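Local structure of Baccell_00875 (Bacteroides cellulosilyticus DSM 14838, 5NO8) at residues 52-56 / 147-151; 88-94 / 105-109; 193-197 / 233-237. The protein probably acts as a polysaccharide lyase that removes the rhamnose caps of complex arabinogalactan proteins at glucuronic acid. All blocks are in the same frame, centred on the assembly; numbering follows the deposited sequence. Where two conformers were deposited one is given.

Contact 1 (52-56 / 147-151); sequences MNWVV and PFNDN
N149 reaches over to N53 and W54, while V56 reaches back to P147. Two irregular loops are thereby stitched together at a single beta bridge, V55 with F148, beside an inverse gamma turn centred on N149. The tight part is polar and buried. V56 N donates to P147 O over 2.8 Å, and N149 N gives its hydrogen to W54 O at 2.9 Å. The same W54 oxygen also receives the CA-H of F148. N149 has its CG anti to the backbone N (chi1 -157°), which carries the amide across to the other loop, where ND2 meets N53 O at 3.0 Å, tilted 22° from the carbonyl plane, with an N-H...O angle of 153°. Its OD1 accepts from N151 ND2 and from Q62 NE2, so both ends of the amide are held and its rotation is fixed. An alanine here is likely to leave N53 O without this donor and N151 ND2 without its acceptor, the N151 amide then relying on its OD1 bond from R162 NE. The apolar side is looser: V55 CB comes no nearer than 4.3 Å to P147 CG, and the V55 and F148 side chains point away from the opposite loop, both meeting W72. N53 is the partly exposed member. Its OD1 folds back to accept from V55 N in an Asx turn, and it also takes the backbone N-H of L43. The contact thus joins the loop after strand 40-45 to the chain leaving strand 137-145, and strand 175-180 packs against W54 and F148. V56 CG2 rests against the backbone oxygens of P147 and F148, 3.5 Å from P147 O.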
loop_
_atom_site.group_PDB
_atom_site.type_symbol
_atom_site.label_atom_id
_atom_site.label_comp_id
_atom_site.label_asym_id
_atom_site.label_seq_id
_atom_site.Cartn_x
_atom_site.Cartn_y
_atom_site.Cartn_z
ATOM N N MET A 52 -13.400 20.800 -1.687
ATOM C CA MET A 52 -12.196 20.200 -1.129
ATOM C C MET A 52 -10.941 21.015 -1.492
ATOM O O MET A 52 -10.813 21.518 -2.607
ATOM C CB MET A 52 -12.068 18.787 -1.697
ATOM C CG MET A 52 -10.758 18.132 -1.394
ATOM S SD MET A 52 -10.886 16.419 -1.835
ATOM C CE MET A 52 -9.174 16.048 -1.540
ATOM N N ASN A 53 -10.032 21.114 -0.536
ATOM C CA ASN A 53 -8.674 21.628 -0.764
ATOM C C ASN A 53 -7.771 20.426 -1.006
ATOM O O ASN A 53 -7.682 19.548 -0.163
ATOM C CB ASN A 53 -8.182 22.393 0.456
ATOM C CG ASN A 53 -6.859 23.117 0.206
ATOM O OD1 ASN A 53 -6.287 23.069 -0.890
ATOM N ND2 ASN A 53 -6.392 23.824 1.219
ATOM N N TRP A 54 -7.160 20.379 -2.174
ATOM C CA TRP A 54 -6.365 19.217 -2.579
ATOM C C TRP A 54 -4.972 19.215 -1.977
ATOM O O TRP A 54 -4.263 18.190 -2.071
ATOM C CB TRP A 54 -6.322 19.112 -4.096
ATOM C CG TRP A 54 -7.663 18.744 -4.625
ATOM C CD1 TRP A 54 -8.716 19.594 -4.919
ATOM C CD2 TRP A 54 -8.153 17.426 -4.845
ATOM N NE1 TRP A 54 -9.797 18.873 -5.338
ATOM C CE2 TRP A 54 -9.483 17.542 -5.308
ATOM C CE3 TRP A 54 -7.584 16.152 -4.741
ATOM C CZ2 TRP A 54 -10.253 16.423 -5.635
ATOM C CZ3 TRP A 54 -8.340 15.055 -5.079
ATOM C CH2 TRP A 54 -9.669 15.195 -5.517
ATOM N N VAL A 55 -4.585 20.311 -1.335
ATOM C CA VAL A 55 -3.328 20.357 -0.572
ATOM C C VAL A 55 -3.532 20.511 0.931
ATOM O O VAL A 55 -4.559 21.027 1.408
ATOM C CB VAL A 55 -2.335 21.435 -1.094
ATOM C CG1 VAL A 55 -1.970 21.188 -2.541
ATOM C CG2 VAL A 55 -2.844 22.853 -0.942
ATOM N N VAL A 56 -2.538 20.042 1.672
ATOM C CA VAL A 56 -2.450 20.247 3.103
ATOM C C VAL A 56 -2.230 21.742 3.309
ATOM O O VAL A 56 -1.469 22.343 2.563
ATOM C CB VAL A 56 -1.268 19.455 3.715
ATOM C CG1 VAL A 56 -1.197 19.648 5.231
ATOM C CG2 VAL A 56 -1.403 17.967 3.396
ATOM N N PRO A 147 2.255 18.929 -1.655
ATOM C CA PRO A 147 1.660 18.440 -0.402
ATOM C C PRO A 147 0.197 18.059 -0.568
ATOM O O PRO A 147 -0.676 18.687 0.006
ATOM C CB PRO A 147 1.868 19.602 0.564
ATOM C CG PRO A 147 1.872 20.802 -0.318
ATOM C CD PRO A 147 2.528 20.371 -1.597
ATOM N N PHE A 148 -0.041 17.004 -1.342
ATOM C CA PHE A 148 -1.401 16.463 -1.556
ATOM C C PHE A 148 -2.017 16.111 -0.200
ATOM O O PHE A 148 -1.320 15.621 0.715
ATOM C CB PHE A 148 -1.389 15.224 -2.458
ATOM C CG PHE A 148 -1.041 15.499 -3.888
ATOM C CD1 PHE A 148 -2.009 15.927 -4.787
ATOM C CD2 PHE A 148 0.258 15.289 -4.349
ATOM C CE1 PHE A 148 -1.694 16.174 -6.124
ATOM C CE2 PHE A 148 0.584 15.548 -5.670
ATOM C CZ PHE A 148 -0.385 15.991 -6.552
ATOM N N ASN A 149 -3.331 16.342 -0.088
ATOM C CA ASN A 149 -4.059 16.255 1.189
ATOM C C ASN A 149 -4.462 14.810 1.485
ATOM O O ASN A 149 -5.639 14.449 1.413
ATOM C CB ASN A 149 -5.272 17.212 1.127
ATOM C CG ASN A 149 -5.772 17.642 2.490
ATOM O OD1 ASN A 149 -5.153 17.392 3.509
ATOM N ND2 ASN A 149 -6.928 18.323 2.494
ATOM N N ASP A 150 -3.451 13.983 1.742
ATOM C CA ASP A 150 -3.593 12.543 1.918
ATOM C C ASP A 150 -3.320 12.266 3.388
ATOM O O ASP A 150 -2.168 12.125 3.843
ATOM C CB ASP A 150 -2.621 11.778 1.008
ATOM C CG ASP A 150 -2.882 10.269 0.983
ATOM O OD1 ASP A 150 -3.427 9.703 1.979
ATOM O OD2 ASP A 150 -2.552 9.633 -0.059
ATOM N N ASN A 151 -4.397 12.247 4.160
ATOM C CA ASN A 151 -4.311 12.013 5.591
ATOM C C ASN A 151 -5.700 11.608 6.114
ATOM O O ASN A 151 -6.673 11.660 5.369
ATOM C CB ASN A 151 -3.737 13.245 6.311
ATOM C CG ASN A 151 -4.404 14.525 5.879
ATOM O OD1 ASN A 151 -5.551 14.755 6.240
ATOM N ND2 ASN A 151 -3.691 15.358 5.076
#

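Contact 2 (88-94 / 105-109); sequences REWRIPV and YREGD
Strand 88-90, carrying R88 and W90, runs antiparallel (171°) to strand 105-107, carrying Y105 and E107, but their axes stand 7.7 Å apart: strands of two different beta sheets, joined here by side chains and water. At the buried end an edge-to-face aromatic pair forms, with W90 CD1 above the centre of the Y105 ring and the ring planes at 54°. W90 can lean over that face because its CG sits between the backbone N and carbonyl carbon (chi1 67°). P93 CB lies over the opposite face, and the proline ring runs alongside the phenol, CD 3.9 Å from Y105 CE2. The polar ends of the pair lead elsewhere, W90 NE1 to G73 O and Y105 OH to T37 O.

Toward solvent the contact turns ionic. E107 folds its carboxylate back toward strand 88-90, and R88 NH1 meets OE1 on its anti side at 3.1 Å in a salt bridge, the two planar groups being steeply inclined. One guanidinium face lies against the E107-G108 backbone. Water 1 doubles the link, accepting from R88 NE and, at 2.8 Å, from E89 N and donating to E107 OE1; water 2 accepts from R91 N and donates to E107 OE2. Beyond the bridge R106 folds along its own segment, with NE donating to G108 O at 2.8 Å in the carbonyl plane.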
loop_
_atom_site.group_PDB
_atom_site.type_symbol
_atom_site.label_atom_id
_atom_site.label_comp_id
_atom_site.label_asym_id
_atom_site.label_seq_id
_atom_site.Cartn_x
_atom_site.Cartn_y
_atom_site.Cartn_z
ATOM N N ARG A 88 20.181 23.857 -0.510
ATOM C CA ARG A 88 19.355 25.066 -0.558
ATOM C C ARG A 88 17.886 24.689 -0.602
ATOM O O ARG A 88 17.508 23.680 -1.206
ATOM C CB ARG A 88 19.684 25.891 -1.791
ATOM C CG ARG A 88 21.155 26.171 -2.028
ATOM C CD ARG A 88 21.752 27.078 -0.989
ATOM N NE ARG A 88 21.086 28.393 -0.926
ATOM C CZ ARG A 88 21.653 29.589 -1.127
ATOM N NH1 ARG A 88 20.894 30.677 -0.997
ATOM N NH2 ARG A 88 22.945 29.728 -1.428
ATOM N N GLU A 89 17.051 25.494 0.036
ATOM C CA GLU A 89 15.596 25.311 0.006
ATOM C C GLU A 89 15.075 26.639 -0.514
ATOM O O GLU A 89 15.466 27.688 0.028
ATOM C CB GLU A 89 15.034 25.030 1.403
ATOM C CG GLU A 89 15.573 23.770 2.053
ATOM C CD GLU A 89 15.188 23.653 3.518
ATOM O OE1 GLU A 89 15.780 24.377 4.360
ATOM O OE2 GLU A 89 14.297 22.837 3.832
ATOM N N TRP A 90 14.282 26.633 -1.583
ATOM C CA TRP A 90 13.703 27.896 -2.054
ATOM C C TRP A 90 12.419 28.147 -1.310
ATOM O O TRP A 90 11.598 27.238 -1.114
ATOM C CB TRP A 90 13.573 27.978 -3.585
ATOM C CG TRP A 90 12.612 27.090 -4.316
ATOM C CD1 TRP A 90 11.316 27.391 -4.671
ATOM C CD2 TRP A 90 12.899 25.818 -4.899
ATOM N NE1 TRP A 90 10.780 26.370 -5.399
ATOM C CE2 TRP A 90 11.727 25.391 -5.565
ATOM C CE3 TRP A 90 14.035 24.998 -4.934
ATOM C CZ2 TRP A 90 11.653 24.157 -6.232
ATOM C CZ3 TRP A 90 13.953 23.772 -5.606
ATOM C CH2 TRP A 90 12.774 23.374 -6.229
ATOM N N ARG A 91 12.266 29.384 -0.831
ATOM C CA ARG A 91 11.108 29.748 -0.031
ATOM C C ARG A 91 10.727 31.220 -0.207
ATOM O O ARG A 91 9.550 31.521 -0.222
ATOM C CB ARG A 91 11.362 29.477 1.468
ATOM C CG ARG A 91 10.113 29.697 2.326
ATOM C CD ARG A 91 10.330 29.341 3.791
ATOM N NE ARG A 91 11.048 30.415 4.443
ATOM C CZ ARG A 91 10.493 31.490 5.009
ATOM N NH1 ARG A 91 9.172 31.659 5.082
ATOM N NH2 ARG A 91 11.294 32.404 5.524
ATOM N N ILE A 92 11.699 32.109 -0.344
ATOM C CA ILE A 92 11.424 33.552 -0.486
ATOM C C ILE A 92 11.838 33.992 -1.888
ATOM O O ILE A 92 13.012 33.996 -2.198
ATOM C CB ILE A 92 12.190 34.371 0.567
ATOM C CG1 ILE A 92 11.821 33.913 2.003
ATOM C CG2 ILE A 92 11.974 35.868 0.359
ATOM C CD1 ILE A 92 10.335 33.979 2.346
ATOM N N PRO A 93 10.869 34.379 -2.722
ATOM C CA PRO A 93 11.167 34.799 -4.063
ATOM C C PRO A 93 11.970 36.088 -4.106
ATOM O O PRO A 93 11.848 36.929 -3.196
ATOM C CB PRO A 93 9.795 35.055 -4.689
ATOM C CG PRO A 93 8.781 34.670 -3.717
ATOM C CD PRO A 93 9.431 34.408 -2.422
ATOM N N VAL A 94 12.762 36.227 -5.156
ATOM C CA VAL A 94 13.353 37.517 -5.514
ATOM C C VAL A 94 12.371 38.362 -6.320
ATOM O O VAL A 94 12.459 39.574 -6.305
ATOM C CB VAL A 94 14.713 37.401 -6.225
ATOM C CG1 VAL A 94 15.704 36.674 -5.341
ATOM C CG2 VAL A 94 14.635 36.727 -7.571
ATOM N N TYR A 105 12.981 32.606 -7.966
ATOM C CA TYR A 105 13.840 32.394 -6.797
ATOM C C TYR A 105 15.252 32.317 -7.294
ATOM O O TYR A 105 15.496 31.874 -8.427
ATOM C CB TYR A 105 13.503 31.060 -6.075
ATOM C CG TYR A 105 12.065 30.856 -5.715
ATOM C CD1 TYR A 105 11.146 30.426 -6.683
ATOM C CD2 TYR A 105 11.577 31.134 -4.433
ATOM C CE1 TYR A 105 9.816 30.245 -6.377
ATOM C CE2 TYR A 105 10.218 30.965 -4.115
ATOM C CZ TYR A 105 9.341 30.541 -5.094
ATOM O OH TYR A 105 8.000 30.352 -4.841
ATOM N N ARG A 106 16.206 32.702 -6.449
ATOM C CA ARG A 106 17.616 32.599 -6.773
ATOM C C ARG A 106 18.325 32.109 -5.529
ATOM O O ARG A 106 18.347 32.793 -4.504
ATOM C CB ARG A 106 18.201 33.921 -7.275
ATOM C CG ARG A 106 19.684 33.898 -7.597
ATOM C CD ARG A 106 20.053 33.026 -8.810
ATOM N NE ARG A 106 21.473 33.143 -9.042
ATOM C CZ ARG A 106 22.071 34.054 -9.809
ATOM N NH1 ARG A 106 21.371 34.892 -10.539
ATOM N NH2 ARG A 106 23.393 34.069 -9.894
ATOM N N GLU A 107 18.878 30.910 -5.637
ATOM C CA GLU A 107 19.480 30.227 -4.500
ATOM C C GLU A 107 20.886 29.853 -4.919
ATOM O O GLU A 107 21.109 28.863 -5.656
ATOM C CB GLU A 107 18.658 28.996 -4.116
ATOM C CG GLU A 107 17.208 29.277 -3.707
ATOM C CD GLU A 107 17.048 30.167 -2.493
ATOM O OE1 GLU A 107 17.930 30.139 -1.605
ATOM O OE2 GLU A 107 16.001 30.870 -2.420
ATOM N N GLY A 108 21.839 30.681 -4.498
ATOM C CA GLY A 108 23.221 30.504 -4.929
ATOM C C GLY A 108 23.293 30.732 -6.428
ATOM O O GLY A 108 22.754 31.721 -6.951
ATOM N N ASP A 109 23.937 29.800 -7.130
ATOM C CA ASP A 109 24.033 29.860 -8.589
ATOM C C ASP A 109 22.722 29.529 -9.313
ATOM O O ASP A 109 22.627 29.727 -10.508
ATOM C CB ASP A 109 25.072 28.845 -9.095
ATOM C CG ASP A 109 26.484 29.166 -8.649
ATOM O OD1 ASP A 109 26.855 30.361 -8.697
ATOM O OD2 ASP A 109 27.212 28.219 -8.260
HETATM O O HOH W 1 18.274 27.985 0.558
HETATM O O HOH W 2 14.484 31.203 -0.416
HETATM O O HOH W 3 15.137 33.132 -3.776
#

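Contact 3 (193-197 / 233-237); sequences TDGAI and YSLEW
The rings of Y233 and W237 meet the segment 193-197 by their edges: A196 N lies near the plane of Y233, 2.9 Å from its OH, and I197 CD1 near that of W237, 4.4 Å from CZ3. The W237 ring also forms an edge-to-face pair with Y127, and its NE1 donates to E125. Strand 187-194 ends on strand 232-242 in a classic beta bulge, where T193 and D194 both face E236. E236 O accepts from T193 N and, at the longer distance of 3.3 Å, from D194 N, both arriving from one face of its carbonyl plane. E236 N donates to D194 O at 2.9 Å, making an antiparallel hydrogen-bonded pair.

Past the bulge the chain swings away from the sheet at G195, whose positive phi (72°) goes with a place where a side chain would run into S234 O and Y233 OH. L235 CD1 lies against D194 O and A196 O and touches I197 CD1. A196 O is buried here without a polar partner.

On the other side of the strand D194 CB packs on E236 CB, and the two carboxylates stay separate. T193 OG1, set between its backbone N and carbonyl carbon (chi1 51°), looks onto the extended E236 chain and donates to OE2 on its anti side, a short bond of 2.6 Å.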
loop_
_atom_site.group_PDB
_atom_site.type_symbol
_atom_site.label_atom_id
_atom_site.label_comp_id
_atom_site.label_asym_id
_atom_site.label_seq_id
_atom_site.Cartn_x
_atom_site.Cartn_y
_atom_site.Cartn_z
ATOM N N THR A 193 4.561 16.680 -18.383
ATOM C CA THR A 193 4.620 16.901 -19.828
ATOM C C THR A 193 5.953 17.376 -20.351
ATOM O O THR A 193 6.153 17.337 -21.544
ATOM C CB THR A 193 3.533 17.908 -20.257
ATOM O OG1 THR A 193 3.600 19.098 -19.445
ATOM C CG2 THR A 193 2.163 17.260 -20.069
ATOM N N ASP A 194 6.870 17.810 -19.493
ATOM C CA ASP A 194 8.228 18.065 -19.915
ATOM C C ASP A 194 9.119 17.738 -18.721
ATOM O O ASP A 194 8.715 17.920 -17.585
ATOM C CB ASP A 194 8.398 19.526 -20.379
ATOM C CG ASP A 194 9.703 19.757 -21.133
ATOM O OD1 ASP A 194 10.273 18.801 -21.717
ATOM O OD2 ASP A 194 10.168 20.912 -21.175
ATOM N N GLY A 195 10.320 17.240 -18.989
ATOM C CA GLY A 195 11.214 16.754 -17.934
ATOM C C GLY A 195 10.701 15.445 -17.349
ATOM O O GLY A 195 9.984 14.697 -18.024
ATOM N N ALA A 196 11.086 15.160 -16.117
ATOM C CA ALA A 196 10.837 13.854 -15.511
ATOM C C ALA A 196 10.758 13.912 -14.002
ATOM O O ALA A 196 11.337 14.801 -13.367
ATOM C CB ALA A 196 11.915 12.875 -15.935
ATOM N N ILE A 197 10.042 12.945 -13.439
ATOM C CA ILE A 197 10.048 12.705 -12.001
ATOM C C ILE A 197 10.548 11.275 -11.813
ATOM O O ILE A 197 9.983 10.321 -12.370
ATOM C CB ILE A 197 8.665 12.914 -11.355
ATOM C CG1 ILE A 197 8.237 14.378 -11.424
ATOM C CG2 ILE A 197 8.631 12.424 -9.899
ATOM C CD1 ILE A 197 9.158 15.341 -10.703
ATOM N N TYR A 233 17.365 23.162 -16.859
ATOM C CA TYR A 233 16.502 21.977 -16.874
ATOM C C TYR A 233 15.066 22.463 -16.686
ATOM O O TYR A 233 14.801 23.320 -15.822
ATOM C CB TYR A 233 16.883 21.040 -15.755
ATOM C CG TYR A 233 16.061 19.773 -15.783
ATOM C CD1 TYR A 233 16.359 18.765 -16.702
ATOM C CD2 TYR A 233 14.975 19.607 -14.941
ATOM C CE1 TYR A 233 15.600 17.593 -16.761
ATOM C CE2 TYR A 233 14.195 18.440 -14.996
ATOM C CZ TYR A 233 14.540 17.432 -15.899
ATOM O OH TYR A 233 13.789 16.277 -15.975
ATOM N N SER A 234 14.145 21.935 -17.491
ATOM C CA SER A 234 12.740 22.285 -17.393
ATOM C C SER A 234 11.859 21.093 -17.018
ATOM O O SER A 234 11.997 19.994 -17.550
ATOM C CB SER A 234 12.202 22.902 -18.684
ATOM O OG SER A 234 12.791 22.303 -19.818
ATOM N N LEU A 235 10.942 21.362 -16.111
ATOM C CA LEU A 235 9.920 20.413 -15.711
ATOM C C LEU A 235 8.589 21.128 -15.915
ATOM O O LEU A 235 8.420 22.261 -15.465
ATOM C CB LEU A 235 10.094 20.065 -14.268
ATOM C CG LEU A 235 8.968 19.293 -13.585
ATOM C CD1 LEU A 235 8.968 17.850 -14.036
ATOM C CD2 LEU A 235 9.068 19.420 -12.077
ATOM N N GLU A 236 7.636 20.434 -16.537
ATOM C CA GLU A 236 6.320 20.978 -16.714
ATOM C C GLU A 236 5.295 19.906 -16.345
ATOM O O GLU A 236 5.462 18.734 -16.669
ATOM C CB GLU A 236 6.141 21.422 -18.166
ATOM C CG GLU A 236 4.784 22.016 -18.481
ATOM C CD GLU A 236 4.569 22.234 -19.974
ATOM O OE1 GLU A 236 4.592 23.410 -20.382
ATOM O OE2 GLU A 236 4.400 21.245 -20.736
ATOM N N TRP A 237 4.221 20.309 -15.699
ATOM C CA TRP A 237 3.119 19.394 -15.527
ATOM C C TRP A 237 1.791 20.111 -15.651
ATOM O O TRP A 237 1.747 21.338 -15.558
ATOM C CB TRP A 237 3.226 18.645 -14.215
ATOM C CG TRP A 237 3.352 19.472 -12.931
ATOM C CD1 TRP A 237 2.621 20.560 -12.556
ATOM C CD2 TRP A 237 4.242 19.207 -11.844
ATOM N NE1 TRP A 237 3.013 21.001 -11.329
ATOM C CE2 TRP A 237 4.006 20.185 -10.861
ATOM C CE3 TRP A 237 5.190 18.221 -11.595
ATOM C CZ2 TRP A 237 4.691 20.206 -9.648
ATOM C CZ3 TRP A 237 5.889 18.255 -10.385
ATOM C CH2 TRP A 237 5.639 19.241 -9.447
#

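How the contacts relate
Along the chain, contact 2 is nested inside the loop closed by contact 1, and contact 3 follows both. Their centres lie 19 to 25 Å apart, and none touches another; contacts 1 and 3 come nearest, with about 7 Å between their closest atoms. Contacts 2 and 3 reach the same antiparallel sheet, through strand 102-107 in one case and the neighbouring strands 187-194 and 232-242 in the other. Contact 2 ties that sheet to the mixed sheet containing strand 84-90; contact 1 lies just beyond strand 137-145 of that same mixed sheet and joins its loop to the one after strand 40-45. Together they knit the N-terminal beta region, well ahead of the helices that dominate the later part of the chain.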